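PDB 5DMP: DNA ligase D 3'-phosphoesterase domain-containing protein, which probably removes 3'-phosphate and ribonucleotide blocks from broken DNA ends during archaeal non-homologous end joining, acting as a metal-dependent phosphoesterase. Local coordinates for residues H3-Q9 with I55-F60; G72-V76 with R160-A166; Y82-R86 with T96-S100; K35-P41 with Y145-E149. One frame throughout, in Å; residues are numbered along the deposited sequence.

Contact 1 of 4, residues H3-Q9 with I55-F60. With VN4 (oxido(dioxo)vanadium), chain J.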
loop_
_atom_site.group_PDB
_atom_site.type_symbol
_atom_site.label_atom_id
_atom_site.label_comp_id
_atom_site.label_asym_id
_atom_site.label_seq_id
_atom_site.Cartn_x
_atom_site.Cartn_y
_atom_site.Cartn_z
ATOM N N HIS A 3 -14.461 0.430 6.194
ATOM C CA HIS A 3 -14.002 1.694 5.557
ATOM C C HIS A 3 -13.090 2.546 6.453
ATOM O O HIS A 3 -13.273 2.468 7.686
ATOM C CB HIS A 3 -15.193 2.450 4.915
ATOM C CG HIS A 3 -15.827 1.662 3.803
ATOM N ND1 HIS A 3 -15.352 1.684 2.505
ATOM C CD2 HIS A 3 -16.852 0.768 3.814
ATOM C CE1 HIS A 3 -16.062 0.855 1.759
ATOM N NE2 HIS A 3 -16.974 0.279 2.531
ATOM N N PRO A 4 -12.513 3.621 5.899
ATOM C CA PRO A 4 -11.782 3.610 4.664
ATOM C C PRO A 4 -10.847 2.453 4.457
ATOM O O PRO A 4 -10.118 2.080 5.342
ATOM C CB PRO A 4 -11.136 4.974 4.606
ATOM C CG PRO A 4 -10.787 5.253 6.073
ATOM C CD PRO A 4 -11.795 4.458 6.904
ATOM N N ILE A 5 -10.965 1.847 3.300
ATOM C CA ILE A 5 -10.158 0.693 2.964
ATOM C C ILE A 5 -8.685 1.054 2.773
ATOM O O ILE A 5 -8.354 2.067 2.145
ATOM C CB ILE A 5 -10.702 0.085 1.649
ATOM C CG1 ILE A 5 -11.980 -0.671 1.938
ATOM C CG2 ILE A 5 -9.747 -0.916 0.950
ATOM C CD1 ILE A 5 -12.746 -0.744 0.633
ATOM N N TYR A 6 -7.822 0.160 3.275
ATOM C CA TYR A 6 -6.366 0.066 2.921
ATOM C C TYR A 6 -6.229 -1.343 2.335
ATOM O O TYR A 6 -6.816 -2.346 2.871
ATOM C CB TYR A 6 -5.564 0.237 4.241
ATOM C CG TYR A 6 -4.389 -0.683 4.310
ATOM C CD1 TYR A 6 -3.275 -0.460 3.454
ATOM C CD2 TYR A 6 -4.369 -1.761 5.193
ATOM C CE1 TYR A 6 -2.172 -1.334 3.456
ATOM C CE2 TYR A 6 -3.264 -2.667 5.215
ATOM C CZ TYR A 6 -2.170 -2.437 4.359
ATOM O OH TYR A 6 -1.087 -3.312 4.404
ATOM N N VAL A 7 -5.513 -1.458 1.222
ATOM C CA VAL A 7 -5.209 -2.786 0.663
ATOM C C VAL A 7 -3.826 -2.738 0.008
ATOM O O VAL A 7 -3.402 -1.687 -0.514
ATOM C CB VAL A 7 -6.309 -3.177 -0.391
ATOM C CG1 VAL A 7 -6.438 -2.106 -1.501
ATOM C CG2 VAL A 7 -6.063 -4.613 -0.951
ATOM N N ILE A 8 -3.127 -3.867 0.027
ATOM C CA ILE A 8 -1.958 -4.046 -0.797
ATOM C C ILE A 8 -2.202 -5.313 -1.600
ATOM O O ILE A 8 -2.501 -6.411 -1.024
ATOM C CB ILE A 8 -0.664 -4.264 0.067
ATOM C CG1 ILE A 8 -0.309 -2.901 0.775
ATOM C CG2 ILE A 8 0.466 -4.756 -0.882
ATOM C CD1 ILE A 8 0.917 -2.906 1.749
ATOM N N GLN A 9 -2.028 -5.191 -2.906
ATOM C CA GLN A 9 -2.072 -6.395 -3.751
ATOM C C GLN A 9 -0.647 -6.697 -4.183
ATOM O O GLN A 9 0.110 -5.781 -4.533
ATOM C CB GLN A 9 -2.977 -6.166 -4.932
ATOM C CG GLN A 9 -4.460 -6.380 -4.518
ATOM C CD GLN A 9 -5.450 -5.558 -5.288
ATOM O OE1 GLN A 9 -5.292 -4.344 -5.507
ATOM N NE2 GLN A 9 -6.573 -6.213 -5.661
ATOM N N ILE A 55 -13.438 1.069 -5.630
ATOM C CA ILE A 55 -13.443 0.481 -4.260
ATOM C C ILE A 55 -13.584 -1.030 -4.298
ATOM O O ILE A 55 -12.864 -1.716 -3.567
ATOM C CB ILE A 55 -14.491 1.164 -3.367
ATOM C CG1 ILE A 55 -13.969 2.559 -2.971
ATOM C CG2 ILE A 55 -14.781 0.317 -2.113
ATOM C CD1 ILE A 55 -15.060 3.437 -2.413
ATOM N N GLY A 56 -14.413 -1.583 -5.200
ATOM C CA GLY A 56 -14.606 -3.034 -5.225
ATOM C C GLY A 56 -13.385 -3.839 -5.704
ATOM O O GLY A 56 -13.284 -5.033 -5.430
ATOM N N TYR A 57 -12.418 -3.185 -6.377
ATOM C CA TYR A 57 -11.146 -3.845 -6.720
ATOM C C TYR A 57 -10.299 -4.280 -5.522
ATOM O O TYR A 57 -9.407 -5.144 -5.654
ATOM C CB TYR A 57 -10.320 -2.872 -7.593
ATOM C CG TYR A 57 -9.299 -3.549 -8.427
ATOM C CD1 TYR A 57 -9.672 -4.199 -9.598
ATOM C CD2 TYR A 57 -7.942 -3.581 -8.056
ATOM C CE1 TYR A 57 -8.708 -4.819 -10.423
ATOM C CE2 TYR A 57 -6.992 -4.254 -8.834
ATOM C CZ TYR A 57 -7.395 -4.844 -10.041
ATOM O OH TYR A 57 -6.507 -5.452 -10.865
ATOM N N ALA A 58 -10.579 -3.733 -4.344
ATOM C CA ALA A 58 -9.760 -4.120 -3.148
ATOM C C ALA A 58 -9.720 -5.636 -2.856
ATOM O O ALA A 58 -8.745 -6.166 -2.295
ATOM C CB ALA A 58 -10.270 -3.383 -1.927
ATOM N N THR A 59 -10.776 -6.371 -3.220
ATOM C CA THR A 59 -10.751 -7.840 -2.969
ATOM C C THR A 59 -10.550 -8.625 -4.270
ATOM O O THR A 59 -10.766 -9.840 -4.282
ATOM C CB THR A 59 -12.044 -8.308 -2.234
ATOM O OG1 THR A 59 -13.152 -7.913 -3.041
ATOM C CG2 THR A 59 -12.194 -7.562 -0.915
ATOM N N PHE A 60 -10.099 -7.975 -5.356
ATOM C CA PHE A 60 -9.812 -8.718 -6.573
ATOM C C PHE A 60 -8.556 -9.571 -6.378
ATOM O O PHE A 60 -7.480 -9.016 -6.045
ATOM C CB PHE A 60 -9.577 -7.786 -7.799
ATOM C CG PHE A 60 -9.150 -8.545 -9.002
ATOM C CD1 PHE A 60 -9.988 -9.560 -9.525
ATOM C CD2 PHE A 60 -7.855 -8.447 -9.491
ATOM C CE1 PHE A 60 -9.594 -10.317 -10.624
ATOM C CE2 PHE A 60 -7.470 -9.206 -10.578
ATOM C CZ PHE A 60 -8.328 -10.146 -11.142
HETATM V V VN4 J . -3.730 -3.084 -11.254
HETATM O O1 VN4 J . -5.227 -2.693 -12.390
HETATM O O2 VN4 J . -3.859 -4.941 -10.730
HETATM O O3 VN4 J . -2.442 -1.761 -10.818
#
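Ile-5 lays its CD1 against CG2 of Ile-55, 3.6 Å away, while its CG2 meets CB of Ala-58 at 3.8 Å, so one side chain spans two residues of the 3-10 turn 55-58. The same Ile-55 CG2 also sits at the edge of the His-3 ring, 4.1 Å from His-3 CE1; the neighbouring ring atom His-3 ND1 is hydrogen-bonded to Glu-23. One strand repeat further on, Val-7 follows Ile-5 over the small Ala-58, its CG1 4.1 Å from Ala-58 CB and its CG2 3.4 Å from Ala-58 O. Residues 5, 7 and 9 thus offer one face of a strand in the antiparallel sheet of the phosphoesterase domain to the loop that follows strand 45-53, whereas Tyr-6 and Ile-8 point to the other side. Gln-9 closes the row with a polar clasp: its NE2 donates to both Tyr-57 O and Phe-60 O, each 3.0 Å away, and its OE1 accepts from Arg-21. Both NE2 acceptors are backbone carbonyls, one of them that of Tyr-57. From there the Tyr-57 OH donates to O2 of the bound vanadate, 2.7 Å away, in a pocket that also includes His-11, Asp-19, Arg-21, His-53 and Val-74.

Contact 2 of 4, residues G72-V76 with R160-A166. With EDO (1,2-ethanediol), chain B.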
loop_
_atom_site.group_PDB
_atom_site.type_symbol
_atom_site.label_atom_id
_atom_site.label_comp_id
_atom_site.label_asym_id
_atom_site.label_seq_id
_atom_site.Cartn_x
_atom_site.Cartn_y
_atom_site.Cartn_z
ATOM N N GLY A 72 -1.116 -10.208 -15.560
ATOM C CA GLY A 72 -0.416 -11.096 -14.605
ATOM C C GLY A 72 -1.318 -11.570 -13.455
ATOM O O GLY A 72 -2.569 -11.616 -13.594
ATOM N N THR A 73 -0.687 -11.953 -12.356
ATOM C CA THR A 73 -1.405 -12.578 -11.223
ATOM C C THR A 73 -1.479 -11.553 -10.126
ATOM O O THR A 73 -0.504 -10.915 -9.835
ATOM C CB THR A 73 -0.637 -13.771 -10.675
ATOM O OG1 THR A 73 -0.362 -14.652 -11.759
ATOM C CG2 THR A 73 -1.514 -14.539 -9.680
ATOM N N VAL A 74 -2.659 -11.421 -9.526
ATOM C CA VAL A 74 -2.909 -10.439 -8.493
ATOM C C VAL A 74 -3.355 -11.174 -7.246
ATOM O O VAL A 74 -4.325 -11.959 -7.288
ATOM C CB VAL A 74 -4.033 -9.482 -8.905
ATOM C CG1 VAL A 74 -4.343 -8.463 -7.799
ATOM C CG2 VAL A 74 -3.644 -8.798 -10.235
ATOM N N MET A 75 -2.643 -10.923 -6.159
ATOM C CA MET A 75 -2.953 -11.496 -4.865
ATOM C C MET A 75 -3.360 -10.391 -3.920
ATOM O O MET A 75 -2.707 -9.342 -3.898
ATOM C CB MET A 75 -1.675 -12.153 -4.297
ATOM C CG MET A 75 -1.802 -12.444 -2.795
ATOM S SD MET A 75 -0.242 -12.971 -2.033
ATOM C CE MET A 75 0.090 -14.499 -2.946
ATOM N N VAL A 76 -4.377 -10.604 -3.091
ATOM C CA VAL A 76 -4.706 -9.614 -2.074
ATOM C C VAL A 76 -3.792 -9.963 -0.928
ATOM O O VAL A 76 -3.990 -10.944 -0.202
ATOM C CB VAL A 76 -6.209 -9.627 -1.651
ATOM C CG1 VAL A 76 -6.411 -8.613 -0.519
ATOM C CG2 VAL A 76 -7.037 -9.197 -2.891
ATOM N N ARG A 160 -3.750 -18.638 -0.255
ATOM C CA ARG A 160 -3.041 -19.150 -1.457
ATOM C C ARG A 160 -1.701 -18.514 -1.722
ATOM O O ARG A 160 -1.499 -17.303 -1.452
ATOM C CB ARG A 160 -3.898 -19.039 -2.737
ATOM C CG ARG A 160 -5.056 -20.062 -2.742
ATOM C CD ARG A 160 -5.946 -19.925 -3.974
ATOM N NE ARG A 160 -6.558 -18.588 -4.077
ATOM C CZ ARG A 160 -7.247 -18.164 -5.132
ATOM N NH1 ARG A 160 -7.480 -18.975 -6.211
ATOM N NH2 ARG A 160 -7.702 -16.919 -5.108
ATOM N N THR A 161 -0.805 -19.288 -2.354
ATOM C CA THR A 161 0.403 -18.728 -2.898
ATOM C C THR A 161 0.115 -18.046 -4.241
ATOM O O THR A 161 -0.938 -18.269 -4.840
ATOM C CB THR A 161 1.469 -19.798 -3.184
ATOM O OG1 THR A 161 0.946 -20.699 -4.200
ATOM C CG2 THR A 161 1.849 -20.552 -1.905
ATOM N N MET A 162 1.099 -17.275 -4.738
ATOM C CA MET A 162 0.979 -16.687 -6.084
ATOM C C MET A 162 0.778 -17.758 -7.157
ATOM O O MET A 162 -0.076 -17.633 -8.009
ATOM C CB MET A 162 2.172 -15.732 -6.383
ATOM C CG MET A 162 1.903 -14.873 -7.618
ATOM S SD MET A 162 0.815 -13.462 -7.109
ATOM C CE MET A 162 1.397 -13.062 -5.540
ATOM N N ASP A 163 1.505 -18.866 -7.067
ATOM C CA ASP A 163 1.337 -19.898 -8.114
ATOM C C ASP A 163 -0.027 -20.598 -8.032
ATOM O O ASP A 163 -0.636 -20.894 -9.056
ATOM C CB ASP A 163 2.469 -20.932 -8.016
ATOM C CG ASP A 163 2.375 -21.998 -9.129
ATOM O OD1 ASP A 163 2.141 -21.632 -10.315
ATOM O OD2 ASP A 163 2.503 -23.211 -8.824
ATOM N N GLU A 164 -0.556 -20.816 -6.818
ATOM C CA GLU A 164 -1.935 -21.293 -6.711
ATOM C C GLU A 164 -2.987 -20.375 -7.312
ATOM O O GLU A 164 -3.946 -20.866 -7.988
ATOM C CB GLU A 164 -2.323 -21.622 -5.254
ATOM C CG GLU A 164 -1.588 -22.872 -4.781
ATOM C CD GLU A 164 -1.448 -23.002 -3.247
ATOM O OE1 GLU A 164 -1.702 -22.047 -2.487
ATOM O OE2 GLU A 164 -1.003 -24.098 -2.801
ATOM N N ILE A 165 -2.818 -19.052 -7.108
ATOM C CA ILE A 165 -3.751 -18.094 -7.723
ATOM C C ILE A 165 -3.627 -18.169 -9.285
ATOM O O ILE A 165 -4.628 -18.270 -9.968
ATOM C CB ILE A 165 -3.527 -16.628 -7.217
ATOM C CG1 ILE A 165 -3.807 -16.602 -5.697
ATOM C CG2 ILE A 165 -4.433 -15.610 -7.939
ATOM C CD1 ILE A 165 -3.234 -15.315 -5.100
ATOM N N ALA A 166 -2.403 -18.160 -9.785
ATOM C CA ALA A 166 -2.131 -18.225 -11.268
ATOM C C ALA A 166 -2.790 -19.527 -11.837
ATOM O O ALA A 166 -3.492 -19.467 -12.841
ATOM C CB ALA A 166 -0.627 -18.166 -11.550
HETATM C C1 EDO B . 4.883 -18.537 -4.198
HETATM O O1 EDO B . 4.134 -19.023 -5.360
HETATM C C2 EDO B . 4.662 -17.053 -3.907
HETATM O O2 EDO B . 3.405 -16.770 -3.233
#
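A short helix near the C-terminus packs on the start of strand 72-84, a helix-on-sheet contact without any hydrogen bond between the two segments. The short axes approach to 8.1 Å at 120°, so the helix crosses the strand obliquely. Thr-73 and Met-75 point at the helix; Val-74 turns to the other face of the sheet, where it lines the vanadate pocket. Met-75 is extended through chi1 and chi2, both t, and turns only at chi3 (m). That reach brings its CE to 3.2 Å from Met-162 CE, a tight methyl contact, and to 3.6 Å from Arg-160 O. Met-162 points its CA-CB bond sideways, but chi1 t and chi2 p bring its SD to 3.6 Å from Thr-73 CG2, and chi3 (p) then directs its CE to that of Met-75. Ile-165 (m, t) fills the space between the two strand residues: its CD1 lies 3.6 Å from Met-75 CB and its CG2 3.6 Å from Thr-73 CG2. The first turn of the helix is held by a capping box, for which Thr-161 takes the p rotamer: Glu-164 N donates to Thr-161 OG1 at 3.0 Å, and Thr-161 N to Glu-164 OE1 at 2.9 Å. Arg-160, just before it, forms a salt bridge with Glu-61. At the far end of the interface, Ala-166 CB rests 3.5 Å from Thr-73 OG1.

Contact 3 of 4, residues Y82-R86 with T96-S100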
loop_
_atom_site.group_PDB
_atom_site.type_symbol
_atom_site.label_atom_id
_atom_site.label_comp_id
_atom_site.label_asym_id
_atom_site.label_seq_id
_atom_site.Cartn_x
_atom_site.Cartn_y
_atom_site.Cartn_z
ATOM N N TYR A 82 -7.701 2.169 7.582
ATOM C CA TYR A 82 -6.629 3.016 8.113
ATOM C C TYR A 82 -7.240 4.212 8.793
ATOM O O TYR A 82 -8.427 4.501 8.582
ATOM C CB TYR A 82 -5.701 3.472 6.935
ATOM C CG TYR A 82 -6.339 4.467 5.992
ATOM C CD1 TYR A 82 -6.199 5.842 6.217
ATOM C CD2 TYR A 82 -7.047 4.029 4.842
ATOM C CE1 TYR A 82 -6.739 6.776 5.342
ATOM C CE2 TYR A 82 -7.625 4.964 3.973
ATOM C CZ TYR A 82 -7.483 6.294 4.216
ATOM O OH TYR A 82 -8.045 7.177 3.353
ATOM N N ARG A 83 -6.443 4.910 9.587
ATOM C CA ARG A 83 -6.879 6.122 10.258
ATOM C C ARG A 83 -5.920 7.219 9.813
ATOM O O ARG A 83 -4.702 7.010 9.677
ATOM C CB ARG A 83 -6.773 6.002 11.820
ATOM C CG ARG A 83 -7.618 4.901 12.414
ATOM C CD ARG A 83 -7.532 4.928 13.943
ATOM N NE ARG A 83 -6.541 3.983 14.520
ATOM C CZ ARG A 83 -5.452 4.423 15.065
ATOM N NH1 ARG A 83 -5.191 5.752 15.035
ATOM N NH2 ARG A 83 -4.627 3.565 15.676
ATOM N N ASN A 84 -6.463 8.418 9.623
ATOM C CA ASN A 84 -5.627 9.516 9.154
ATOM C C ASN A 84 -5.005 10.197 10.401
ATOM O O ASN A 84 -5.729 10.864 11.154
ATOM C CB ASN A 84 -6.531 10.523 8.446
ATOM C CG ASN A 84 -5.782 11.800 8.091
ATOM O OD1 ASN A 84 -4.541 11.875 8.192
ATOM N ND2 ASN A 84 -6.527 12.786 7.634
ATOM N N LEU A 85 -3.683 10.062 10.600
ATOM C CA LEU A 85 -3.035 10.629 11.789
ATOM C C LEU A 85 -3.037 12.164 11.738
ATOM O O LEU A 85 -2.905 12.813 12.795
ATOM C CB LEU A 85 -1.595 10.100 11.923
ATOM C CG LEU A 85 -1.601 8.596 12.281
ATOM C CD1 LEU A 85 -0.211 8.041 12.237
ATOM C CD2 LEU A 85 -2.242 8.379 13.635
ATOM N N ARG A 86 -3.143 12.729 10.535
ATOM C CA ARG A 86 -3.077 14.205 10.400
ATOM C C ARG A 86 -4.326 14.956 10.850
ATOM O O ARG A 86 -4.320 16.192 10.849
ATOM C CB ARG A 86 -2.594 14.635 9.005
ATOM C CG ARG A 86 -1.161 14.142 8.765
ATOM C CD ARG A 86 -0.551 14.658 7.498
ATOM N NE ARG A 86 -0.204 16.070 7.710
ATOM C CZ ARG A 86 -0.024 16.983 6.751
ATOM N NH1 ARG A 86 -0.120 16.674 5.460
ATOM N NH2 ARG A 86 0.298 18.243 7.115
ATOM N N THR A 96 -7.366 16.839 6.373
ATOM C CA THR A 96 -8.169 15.659 5.955
ATOM C C THR A 96 -7.268 14.787 5.072
ATOM O O THR A 96 -6.163 15.190 4.737
ATOM C CB THR A 96 -9.383 16.083 5.109
ATOM O OG1 THR A 96 -8.907 16.711 3.910
ATOM C CG2 THR A 96 -10.225 17.080 5.902
ATOM N N ILE A 97 -7.698 13.570 4.730
ATOM C CA ILE A 97 -6.871 12.705 3.921
ATOM C C ILE A 97 -6.698 13.294 2.522
ATOM O O ILE A 97 -5.614 13.231 1.935
ATOM C CB ILE A 97 -7.425 11.219 3.923
ATOM C CG1 ILE A 97 -6.346 10.206 3.427
ATOM C CG2 ILE A 97 -8.704 11.116 3.052
ATOM C CD1 ILE A 97 -5.077 10.112 4.324
ATOM N N GLU A 98 -7.780 13.901 1.976
ATOM C CA GLU A 98 -7.674 14.542 0.682
ATOM C C GLU A 98 -6.727 15.735 0.710
ATOM O O GLU A 98 -5.912 15.894 -0.203
ATOM C CB GLU A 98 -9.078 14.909 0.097
ATOM C CG GLU A 98 -10.036 13.720 -0.132
ATOM C CD GLU A 98 -10.781 13.261 1.134
ATOM O OE1 GLU A 98 -10.660 13.890 2.235
ATOM O OE2 GLU A 98 -11.506 12.225 1.032
ATOM N N GLN A 99 -6.804 16.558 1.756
ATOM C CA GLN A 99 -5.839 17.693 1.923
ATOM C C GLN A 99 -4.411 17.182 2.077
ATOM O O GLN A 99 -3.469 17.742 1.486
ATOM C CB GLN A 99 -6.138 18.527 3.165
ATOM C CG GLN A 99 -7.452 19.247 3.065
ATOM C CD GLN A 99 -7.824 19.984 4.319
ATOM O OE1 GLN A 99 -7.612 19.520 5.457
ATOM N NE2 GLN A 99 -8.450 21.145 4.116
ATOM N N SER A 100 -4.258 16.118 2.882
ATOM C CA SER A 100 -2.959 15.412 2.948
ATOM C C SER A 100 -2.432 14.966 1.592
ATOM O O SER A 100 -1.240 15.189 1.269
ATOM C CB SER A 100 -3.070 14.186 3.909
ATOM O OG SER A 100 -3.404 14.644 5.218
#
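Tyr-82, near the end of its strand, reaches toward the helix with its p rotamer, placing OH 3.5 Å from Ile-97 CG1 and CE1 3.9 Å from Ile-97 CD1; the hydroxyl itself is hydrogen-bonded to Glu-23 O. Arg-83 faces away, forming a salt bridge with Glu-111. Asn-84 comes next and meets the start of the helix. Its ND2 lies 3.3 Å from Thr-96 C, a packing contact, and donates to Met-95 O, while its OD1 accepts from Arg-86 N at 2.9 Å, an Asx turn that bends the chain as the strand ends. Beyond Leu-85, Arg-86 lays its aliphatic part beside the helix, CD 3.7 Å from Ser-100 OG, and sends its guanidinium on to Gln-103 and Lys-105. Ser-100 OG donates back to Thr-96 O at 2.9 Å. Helix 97-103 starts in a capping box, Gln-99 N donating to Thr-96 OG1 (3.0 Å) and Thr-96 N to Gln-99 OE1 (2.8 Å), within a strand-loop-helix connection between antiparallel strands 72-84 and 105-111.

Contact 4 of 4, residues K35-P41 with Y145-E149. With EDO (1,2-ethanediol), chain H.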
loop_
_atom_site.group_PDB
_atom_site.type_symbol
_atom_site.label_atom_id
_atom_site.label_comp_id
_atom_site.label_asym_id
_atom_site.label_seq_id
_atom_site.Cartn_x
_atom_site.Cartn_y
_atom_site.Cartn_z
ATOM N N LYS A 35 9.315 -2.928 -4.233
ATOM C CA LYS A 35 9.844 -3.949 -3.284
ATOM C C LYS A 35 8.872 -4.182 -2.115
ATOM O O LYS A 35 9.131 -4.958 -1.164
ATOM C CB LYS A 35 11.179 -3.480 -2.676
ATOM C CG LYS A 35 12.342 -3.328 -3.683
ATOM C CD LYS A 35 13.706 -3.387 -2.970
ATOM C CE LYS A 35 13.920 -4.775 -2.328
ATOM N NZ LYS A 35 14.716 -4.899 -1.045
ATOM N N GLY A 36 7.714 -3.557 -2.198
ATOM C CA GLY A 36 6.741 -3.777 -1.087
ATOM C C GLY A 36 7.059 -2.987 0.186
ATOM O O GLY A 36 8.099 -2.252 0.256
ATOM N N PRO A 37 6.169 -3.063 1.206
ATOM C CA PRO A 37 6.346 -2.280 2.410
ATOM C C PRO A 37 7.532 -2.838 3.194
ATOM O O PRO A 37 7.881 -4.031 3.011
ATOM C CB PRO A 37 5.066 -2.539 3.207
ATOM C CG PRO A 37 4.544 -3.846 2.689
ATOM C CD PRO A 37 4.910 -3.877 1.223
ATOM N N SER A 38 8.133 -1.979 3.997
ATOM C CA SER A 38 9.121 -2.462 4.957
ATOM C C SER A 38 8.632 -2.082 6.347
ATOM O O SER A 38 8.065 -0.981 6.556
ATOM C CB SER A 38 10.523 -1.878 4.628
ATOM O OG SER A 38 11.436 -2.189 5.686
ATOM N N LEU A 39 8.884 -2.963 7.340
ATOM C CA LEU A 39 8.560 -2.651 8.745
ATOM C C LEU A 39 9.588 -1.745 9.376
ATOM O O LEU A 39 9.360 -1.220 10.480
ATOM C CB LEU A 39 8.531 -3.977 9.577
ATOM C CG LEU A 39 7.531 -5.006 9.063
ATOM C CD1 LEU A 39 7.600 -6.338 9.865
ATOM C CD2 LEU A 39 6.128 -4.396 9.130
ATOM N N ASP A 40 10.746 -1.563 8.701
ATOM C CA ASP A 40 11.883 -0.796 9.276
ATOM C C ASP A 40 11.767 0.679 8.888
ATOM O O ASP A 40 11.771 0.961 7.701
ATOM C CB ASP A 40 13.178 -1.383 8.689
ATOM C CG ASP A 40 14.436 -0.748 9.262
ATOM O OD1 ASP A 40 14.393 0.343 9.861
ATOM O OD2 ASP A 40 15.484 -1.404 9.124
ATOM N N PRO A 41 11.604 1.607 9.847
ATOM C CA PRO A 41 11.479 3.056 9.613
ATOM C C PRO A 41 12.700 3.714 8.981
ATOM O O PRO A 41 12.586 4.846 8.602
ATOM C CB PRO A 41 11.276 3.652 10.975
ATOM C CG PRO A 41 11.795 2.598 11.940
ATOM C CD PRO A 41 11.580 1.278 11.304
ATOM N N TYR A 145 14.382 -6.146 12.350
ATOM C CA TYR A 145 12.997 -6.128 11.903
ATOM C C TYR A 145 12.750 -7.305 11.050
ATOM O O TYR A 145 13.597 -7.677 10.236
ATOM C CB TYR A 145 12.791 -4.887 11.034
ATOM C CG TYR A 145 12.724 -3.646 11.826
ATOM C CD1 TYR A 145 11.505 -3.184 12.345
ATOM C CD2 TYR A 145 13.886 -2.879 12.047
ATOM C CE1 TYR A 145 11.462 -2.003 13.103
ATOM C CE2 TYR A 145 13.863 -1.724 12.807
ATOM C CZ TYR A 145 12.649 -1.286 13.338
ATOM O OH TYR A 145 12.644 -0.121 14.034
ATOM N N GLU A 146 11.604 -7.926 11.244
ATOM C CA GLU A 146 11.116 -8.911 10.309
ATOM C C GLU A 146 11.074 -8.399 8.827
ATOM O O GLU A 146 10.763 -7.243 8.585
ATOM C CB GLU A 146 9.693 -9.258 10.739
ATOM C CG GLU A 146 9.169 -10.583 10.211
ATOM C CD GLU A 146 7.680 -10.742 10.465
ATOM O OE1 GLU A 146 7.050 -11.549 9.759
ATOM O OE2 GLU A 146 7.132 -10.045 11.349
ATOM N N ASP A 147 11.441 -9.262 7.879
ATOM C CA ASP A 147 11.212 -9.059 6.460
ATOM C C ASP A 147 9.790 -9.568 6.216
ATOM O O ASP A 147 9.560 -10.782 6.064
ATOM C CB ASP A 147 12.197 -9.883 5.657
ATOM C CG ASP A 147 12.038 -9.719 4.165
ATOM O OD1 ASP A 147 10.929 -9.421 3.646
ATOM O OD2 ASP A 147 13.039 -9.942 3.474
ATOM N N ILE A 148 8.825 -8.645 6.211
ATOM C CA ILE A 148 7.399 -9.047 6.154
ATOM C C ILE A 148 7.112 -9.749 4.812
ATOM O O ILE A 148 6.257 -10.669 4.716
ATOM C CB ILE A 148 6.459 -7.797 6.394
ATOM C CG1 ILE A 148 4.986 -8.274 6.620
ATOM C CG2 ILE A 148 6.618 -6.774 5.241
ATOM C CD1 ILE A 148 4.839 -9.031 7.916
ATOM N N GLU A 149 7.846 -9.388 3.770
ATOM C CA GLU A 149 7.574 -10.013 2.470
ATOM C C GLU A 149 7.960 -11.479 2.453
ATOM O O GLU A 149 7.347 -12.251 1.750
ATOM C CB GLU A 149 8.314 -9.340 1.341
ATOM C CG GLU A 149 7.614 -8.105 0.852
ATOM C CD GLU A 149 7.969 -6.908 1.663
ATOM O OE1 GLU A 149 9.061 -6.954 2.293
ATOM O OE2 GLU A 149 7.153 -5.932 1.710
HETATM C C1 EDO H . 13.410 -12.144 8.215
HETATM O O1 EDO H . 12.126 -12.096 8.848
HETATM C C2 EDO H . 13.393 -13.353 7.275
HETATM O O2 EDO H . 12.149 -14.054 7.446
HETATM O O HOH W 1 9.828 -5.815 6.440
#
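The Leu-39 side chain is the main bump, pushed into a hollow walled by Tyr-145, Glu-146 and Ile-148. Its CD1 lies 3.5 Å from Glu-146 O and 3.9 Å from Ile-148 CB, and its CB lies 4.1 Å from Tyr-145 CD1. The Tyr-145 ring forms a flat wall against the next two residues: Asp-40 CA sits over its face in a CH-pi contact, 3.8 Å from the centroid, and Pro-41 CD comes within 3.4 Å of Tyr-145 CZ. These are two irregular loops packing together, one linking strands 27-33 and 45-53, the other leading into helix 148-151; an ST turn, Asp-40 N to Ser-38 OG at 3.2 Å, shapes the first. A water fills the gap behind Leu-39, accepting from Leu-39 N (3.1 Å) and Ile-148 N (3.0 Å) and donating to Glu-146 O (2.7 Å). At the other end, Glu-149 folds over Gly-36 and Pro-37. Its OE2 lies 3.3 Å from Gly-36 C, where a CB on Gly-36 would collide with that oxygen.

Contacts 1, 2 and 3 all reach the same antiparallel sheet, where strands 5-12 and 72-84 are neighbours. Contacts 2 and 3 both use strand 72-84, with their contact centres about 31 Å apart, on opposite sides of the chain's centre. Contact 1 touches both: Phe-60 O lies 3.2 Å from Val-76 CG2, and Pro-4 O probably accepts a hydrogen bond from Tyr-82 N at 3.3 Å. Along the chain contact 1 closes before either opens, and contact 3 is nested within the loops closed by contacts 2 and 4. Contact 4, its centre about 20 Å from that of contact 1, still touches it through Ile-8 CD1 and Pro-37 CG, 3.9 Å apart. Contacts 1 and 2 supply Tyr-57 and Val-74 to the vanadate pocket.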